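Local coordinates for protein PKS (Streptomyces sp. CNQ431, PDB 5YDA) that forms the acyltransferase domain of the splenocin polyketide synthase SpnD, a broadly selective domain that probably loads acyl building blocks onto the acyl carrier protein, at residues P248-G253 / D275-E280; S255-N260 / T266-T271. All blocks are in the same frame, centred on the assembly; numbering follows the deposited sequence.

How the interactions relate
Along the chain the four segments run 248-253, 255-260, 266-271, 275-280, so interaction 2, a bulged hairpin, is nested inside the loop closed by interaction 1. Their centres lie about 10 Å apart, on the same side of the chain's centre. Strand 264-269 leads directly into helix 271-283, which carries half of interaction 1. The two contacts meet chiefly at Val267, whose CG1 is 3.6 Å from both Leu250 CD2 and Leu277 CD2; the leucines thus rest on one face of the antiparallel sheet. Both belong to the small ferredoxin-like subdomain, interaction 1 between a loop and a helix packed on one face of the sheet and interaction 2 in the sheet that faces the larger catalytic subdomain.

Interaction 1. Residues P248-G253 / D275-E280; sequences PLLGEG and DRLEAE
Leu277 of helix 271-283 pushes both of its methyl groups toward the 248-253 loop, one to each of two successive leucines. Its CD1 lies 3.8 Å from Leu249 CB and 4.0 Å from the backbone O of Leu249, so this methyl sits against the root of the residue as much as against its branches. The Leu249 side chain then runs at about a right angle to that of Leu277, with Leu249 CD1 at 4.2 Å from Leu277 CD1. The second branch, Leu277 CD2, meets Leu250 CD2 at 4.0 Å, a methyl-to-methyl touch between obliquely inclined side chains. With CG anti to the backbone N (chi1 174°), the branch point of Leu277 is carried toward the loop, and its two methyls divide between Leu249 and Leu250. There both Leu277 and Leu250 also lean on Val267 of strand 264-269, and Leu277 reaches Val237 of strand 235-239.

No hydrogen bond joins the two segments. At the solvent side the Arg276 chain, bent at chi3, brings the guanidinium edge near Glu252 O, yet NH2 stays 4.0 Å away, too far for more than a loose electrostatic attraction. The acidic side chains of the helix pair elsewhere: Asp275 and Glu278 form salt bridges with Arg290, and Glu280 with Arg284.

The contact is small, near the surface and carried by leucine side chains. It joins the 3-10 turn and loop between helix 243-246 and strand 254-261 to helix 271-283 on one face of a four-stranded antiparallel sheet, the layered arrangement of the ferredoxin-like small subdomain of acyltransferases.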
loop_
_atom_site.group_PDB
_atom_site.type_symbol
_atom_site.label_atom_id
_atom_site.label_comp_id
_atom_site.label_asym_id
_atom_site.label_seq_id
_atom_site.Cartn_x
_atom_site.Cartn_y
_atom_site.Cartn_z
ATOM N N PRO A 248 -23.316 -7.522 18.163
ATOM C CA PRO A 248 -24.131 -7.633 19.385
ATOM C C PRO A 248 -23.369 -7.397 20.676
ATOM O O PRO A 248 -24.014 -7.123 21.696
ATOM C CB PRO A 248 -24.692 -9.063 19.324
ATOM C CG PRO A 248 -23.890 -9.768 18.299
ATOM C CD PRO A 248 -23.412 -8.739 17.334
ATOM N N LEU A 249 -22.033 -7.470 20.676
ATOM C CA LEU A 249 -21.236 -7.240 21.879
ATOM C C LEU A 249 -20.957 -5.764 22.149
ATOM O O LEU A 249 -20.295 -5.445 23.144
ATOM C CB LEU A 249 -19.910 -7.994 21.782
ATOM C CG LEU A 249 -19.982 -9.494 21.483
ATOM C CD1 LEU A 249 -18.603 -10.099 21.518
ATOM C CD2 LEU A 249 -20.870 -10.169 22.504
ATOM N N LEU A 250 -21.455 -4.857 21.338
ATOM C CA LEU A 250 -21.229 -3.434 21.547
ATOM C C LEU A 250 -22.536 -2.744 21.828
ATOM O O LEU A 250 -23.460 -2.919 21.083
ATOM C CB LEU A 250 -20.641 -2.836 20.276
ATOM C CG LEU A 250 -19.674 -3.638 19.408
ATOM C CD1 LEU A 250 -19.339 -2.889 18.152
ATOM C CD2 LEU A 250 -18.407 -3.906 20.154
ATOM N N GLY A 251 -22.673 -1.963 22.871
ATOM C CA GLY A 251 -21.660 -1.656 23.822
ATOM C C GLY A 251 -21.669 -0.157 24.025
ATOM O O GLY A 251 -21.299 0.557 23.145
ATOM N N GLU A 252 -22.096 0.308 25.181
ATOM C CA GLU A 252 -22.069 1.719 25.462
ATOM C C GLU A 252 -20.595 1.988 25.655
ATOM O O GLU A 252 -19.916 1.245 26.318
ATOM C CB GLU A 252 -22.886 2.036 26.705
ATOM C CG GLU A 252 -22.744 3.442 27.255
ATOM C CD GLU A 252 -23.018 4.526 26.239
ATOM O OE1 GLU A 252 -24.182 4.682 25.839
ATOM O OE2 GLU A 252 -22.073 5.233 25.847
ATOM N N GLY A 253 -20.100 3.042 25.045
ATOM C CA GLY A 253 -18.686 3.341 25.080
ATOM C C GLY A 253 -17.863 2.680 23.993
ATOM O O GLY A 253 -16.633 2.769 24.043
ATOM N N ASP A 275 -11.604 -2.854 27.577
ATOM C CA ASP A 275 -11.242 -3.913 28.521
ATOM C C ASP A 275 -12.380 -4.914 28.695
ATOM O O ASP A 275 -12.173 -6.132 28.632
ATOM C CB ASP A 275 -10.873 -3.318 29.884
ATOM C CG ASP A 275 -9.515 -2.641 29.888
ATOM O OD1 ASP A 275 -8.728 -2.870 28.950
ATOM O OD2 ASP A 275 -9.229 -1.891 30.845
ATOM N N ARG A 276 -13.599 -4.417 28.902
ATOM C CA ARG A 276 -14.699 -5.336 29.156
ATOM C C ARG A 276 -15.061 -6.122 27.909
ATOM O O ARG A 276 -15.366 -7.314 27.998
ATOM C CB ARG A 276 -15.913 -4.590 29.714
ATOM C CG ARG A 276 -15.631 -3.986 31.085
ATOM C CD ARG A 276 -16.752 -3.112 31.633
ATOM N NE ARG A 276 -17.633 -2.581 30.608
ATOM C CZ ARG A 276 -17.787 -1.287 30.364
ATOM N NH1 ARG A 276 -17.129 -0.362 31.057
ATOM N NH2 ARG A 276 -18.619 -0.916 29.390
ATOM N N LEU A 277 -15.032 -5.481 26.736
ATOM C CA LEU A 277 -15.229 -6.222 25.496
ATOM C C LEU A 277 -14.216 -7.355 25.362
ATOM O O LEU A 277 -14.569 -8.474 24.975
ATOM C CB LEU A 277 -15.125 -5.277 24.300
ATOM C CG LEU A 277 -15.166 -5.986 22.941
ATOM C CD1 LEU A 277 -16.522 -6.676 22.750
ATOM C CD2 LEU A 277 -14.896 -5.014 21.801
ATOM N N GLU A 278 -12.954 -7.084 25.683
ATOM C CA GLU A 278 -11.936 -8.114 25.549
ATOM C C GLU A 278 -12.208 -9.279 26.495
ATOM O O GLU A 278 -12.053 -10.441 26.105
ATOM C CB GLU A 278 -10.548 -7.513 25.777
ATOM C CG GLU A 278 -10.143 -6.613 24.609
ATOM C CD GLU A 278 -8.771 -5.990 24.757
ATOM O OE1 GLU A 278 -8.385 -5.248 23.835
ATOM O OE2 GLU A 278 -8.081 -6.231 25.779
ATOM N N ALA A 279 -12.658 -8.990 27.725
ATOM C CA ALA A 279 -13.050 -10.055 28.647
ATOM C C ALA A 279 -14.174 -10.901 28.058
ATOM O O ALA A 279 -14.135 -12.130 28.131
ATOM C CB ALA A 279 -13.484 -9.475 30.000
ATOM N N GLU A 280 -15.188 -10.258 27.468
ATOM C CA GLU A 280 -16.290 -11.022 26.905
ATOM C C GLU A 280 -15.900 -11.734 25.609
ATOM O O GLU A 280 -16.423 -12.820 25.326
ATOM C CB GLU A 280 -17.514 -10.118 26.705
ATOM C CG GLU A 280 -18.335 -9.908 28.036
ATOM C CD GLU A 280 -19.019 -11.209 28.598
ATOM O OE1 GLU A 280 -18.959 -12.263 27.933
ATOM O OE2 GLU A 280 -19.635 -11.189 29.700
#

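Interaction 2. Residues S255-N260 / T266-T271; sequences SLAAVN and TVAGDT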
loop_
_atom_site.group_PDB
_atom_site.type_symbol
_atom_site.label_atom_id
_atom_site.label_comp_id
_atom_site.label_asym_id
_atom_site.label_seq_id
_atom_site.Cartn_x
_atom_site.Cartn_y
_atom_site.Cartn_z
ATOM N N SER A 255 -17.540 1.860 19.592
ATOM C CA SER A 255 -17.994 2.005 18.219
ATOM C C SER A 255 -17.278 0.980 17.354
ATOM O O SER A 255 -16.138 0.582 17.635
ATOM C CB SER A 255 -17.734 3.427 17.650
ATOM O OG SER A 255 -18.132 4.445 18.557
ATOM N N LEU A 256 -17.968 0.553 16.307
ATOM C CA LEU A 256 -17.362 -0.247 15.255
ATOM C C LEU A 256 -16.455 0.664 14.426
ATOM O O LEU A 256 -16.940 1.517 13.674
ATOM C CB LEU A 256 -18.461 -0.880 14.401
ATOM C CG LEU A 256 -18.078 -1.886 13.316
ATOM C CD1 LEU A 256 -17.312 -3.050 13.934
ATOM C CD2 LEU A 256 -19.319 -2.406 12.600
ATOM N N ALA A 257 -15.138 0.494 14.563
ATOM C CA ALA A 257 -14.203 1.405 13.914
ATOM C C ALA A 257 -13.929 1.014 12.461
ATOM O O ALA A 257 -13.771 1.891 11.608
ATOM C CB ALA A 257 -12.899 1.470 14.711
ATOM N N ALA A 258 -13.891 -0.282 12.145
ATOM C CA ALA A 258 -13.588 -0.720 10.785
ATOM C C ALA A 258 -14.196 -2.091 10.549
ATOM O O ALA A 258 -14.204 -2.936 11.449
ATOM C CB ALA A 258 -12.071 -0.792 10.525
ATOM N N VAL A 259 -14.689 -2.311 9.334
ATOM C CA VAL A 259 -15.069 -3.638 8.867
ATOM C C VAL A 259 -14.122 -3.969 7.720
ATOM O O VAL A 259 -14.301 -3.496 6.590
ATOM C CB VAL A 259 -16.538 -3.704 8.440
ATOM C CG1 VAL A 259 -16.895 -5.097 7.907
ATOM C CG2 VAL A 259 -17.433 -3.340 9.620
ATOM N N ASN A 260 -13.114 -4.792 8.003
ATOM C CA ASN A 260 -11.961 -4.942 7.126
ATOM C C ASN A 260 -12.039 -6.133 6.178
ATOM O O ASN A 260 -11.592 -6.019 5.032
ATOM C CB ASN A 260 -10.690 -5.027 7.972
ATOM C CG ASN A 260 -10.355 -3.695 8.613
ATOM O OD1 ASN A 260 -10.840 -2.655 8.155
ATOM N ND2 ASN A 260 -9.559 -3.710 9.678
ATOM N N THR A 266 -12.435 -3.910 13.590
ATOM C CA THR A 266 -11.855 -3.233 14.743
ATOM C C THR A 266 -12.947 -2.525 15.534
ATOM O O THR A 266 -13.958 -2.082 14.976
ATOM C CB THR A 266 -10.772 -2.218 14.341
ATOM O OG1 THR A 266 -11.378 -1.168 13.581
ATOM C CG2 THR A 266 -9.698 -2.892 13.509
ATOM N N VAL A 267 -12.730 -2.433 16.841
ATOM C CA VAL A 267 -13.666 -1.799 17.757
ATOM C C VAL A 267 -12.883 -0.800 18.593
ATOM O O VAL A 267 -11.766 -1.094 19.036
ATOM C CB VAL A 267 -14.393 -2.828 18.656
ATOM C CG1 VAL A 267 -15.295 -2.118 19.649
ATOM C CG2 VAL A 267 -15.232 -3.798 17.802
ATOM N N ALA A 268 -13.451 0.400 18.770
ATOM C CA ALA A 268 -12.774 1.501 19.445
ATOM C C ALA A 268 -13.711 2.145 20.458
ATOM O O ALA A 268 -14.935 2.123 20.299
ATOM C CB ALA A 268 -12.303 2.561 18.442
ATOM N N GLY A 269 -13.123 2.732 21.495
ATOM C CA GLY A 269 -13.904 3.420 22.509
ATOM C C GLY A 269 -13.017 3.737 23.690
ATOM O O GLY A 269 -11.785 3.695 23.574
ATOM N N ASP A 270 -13.643 4.029 24.835
ATOM C CA ASP A 270 -12.794 4.312 25.985
ATOM C C ASP A 270 -12.184 3.017 26.500
ATOM O O ASP A 270 -12.699 1.923 26.264
ATOM C CB ASP A 270 -13.550 5.044 27.092
ATOM C CG ASP A 270 -14.718 4.274 27.605
ATOM O OD1 ASP A 270 -14.543 3.468 28.567
ATOM O OD2 ASP A 270 -15.817 4.511 27.053
ATOM N N THR A 271 -11.053 3.155 27.188
ATOM C CA THR A 271 -10.249 1.985 27.513
ATOM C C THR A 271 -11.010 1.008 28.403
ATOM O O THR A 271 -10.906 -0.208 28.215
ATOM C CB THR A 271 -8.935 2.423 28.155
ATOM O OG1 THR A 271 -8.305 3.382 27.293
ATOM C CG2 THR A 271 -8.001 1.239 28.304
#
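Ser255 and Ala268 exchange two nearly straight backbone hydrogen bonds, Ser255 N to Ala268 O at 2.7 Å and Ala268 N to Ser255 O at 2.9 Å. At the other end Thr266 N donates to Ala258 O over 2.9 Å. Between these pairs the register slips by one residue: Ala257 and Ala258 both face Thr266, a classic beta bulge. Thr266 O therefore receives two donors, Ala257 N at 2.9 Å, standing 38° out of the carbonyl plane, and Ala258 N in a weak bond of 3.4 Å.

With chi1 65°, Thr266 OG1 lies between its own backbone N and carbonyl carbon and turns to the bulge, 3.2 Å from each of Ala257 CB and Ala258 CB. Its CG2 reaches the amide of Asn260 instead, and Ala257 CB packs on Ala268 CB at 3.9 Å. Leu256 and Val267 occupy the other face, where Leu256 CD1 lies obliquely ahead of the Thr266 carbonyl.

Asn260 OD1 is hydrogen-bonded to His199 NE2, within a GxSxG sequence consistent with a nucleophile elbow, and Ser255 OG to His300 ND1; the hairpin thus borders the probable active-site region. Strand 254-261 is the outermost strand of the four-stranded sheet, its far edge hydrogen-bonded through Ala257 and Val259 to the chain at Val353, with strand 264-269 inserted between it and strand 235-239. Val267 packs against Val246 of helix 243-246, and the Asp270 side chain caps the start of helix 271-283.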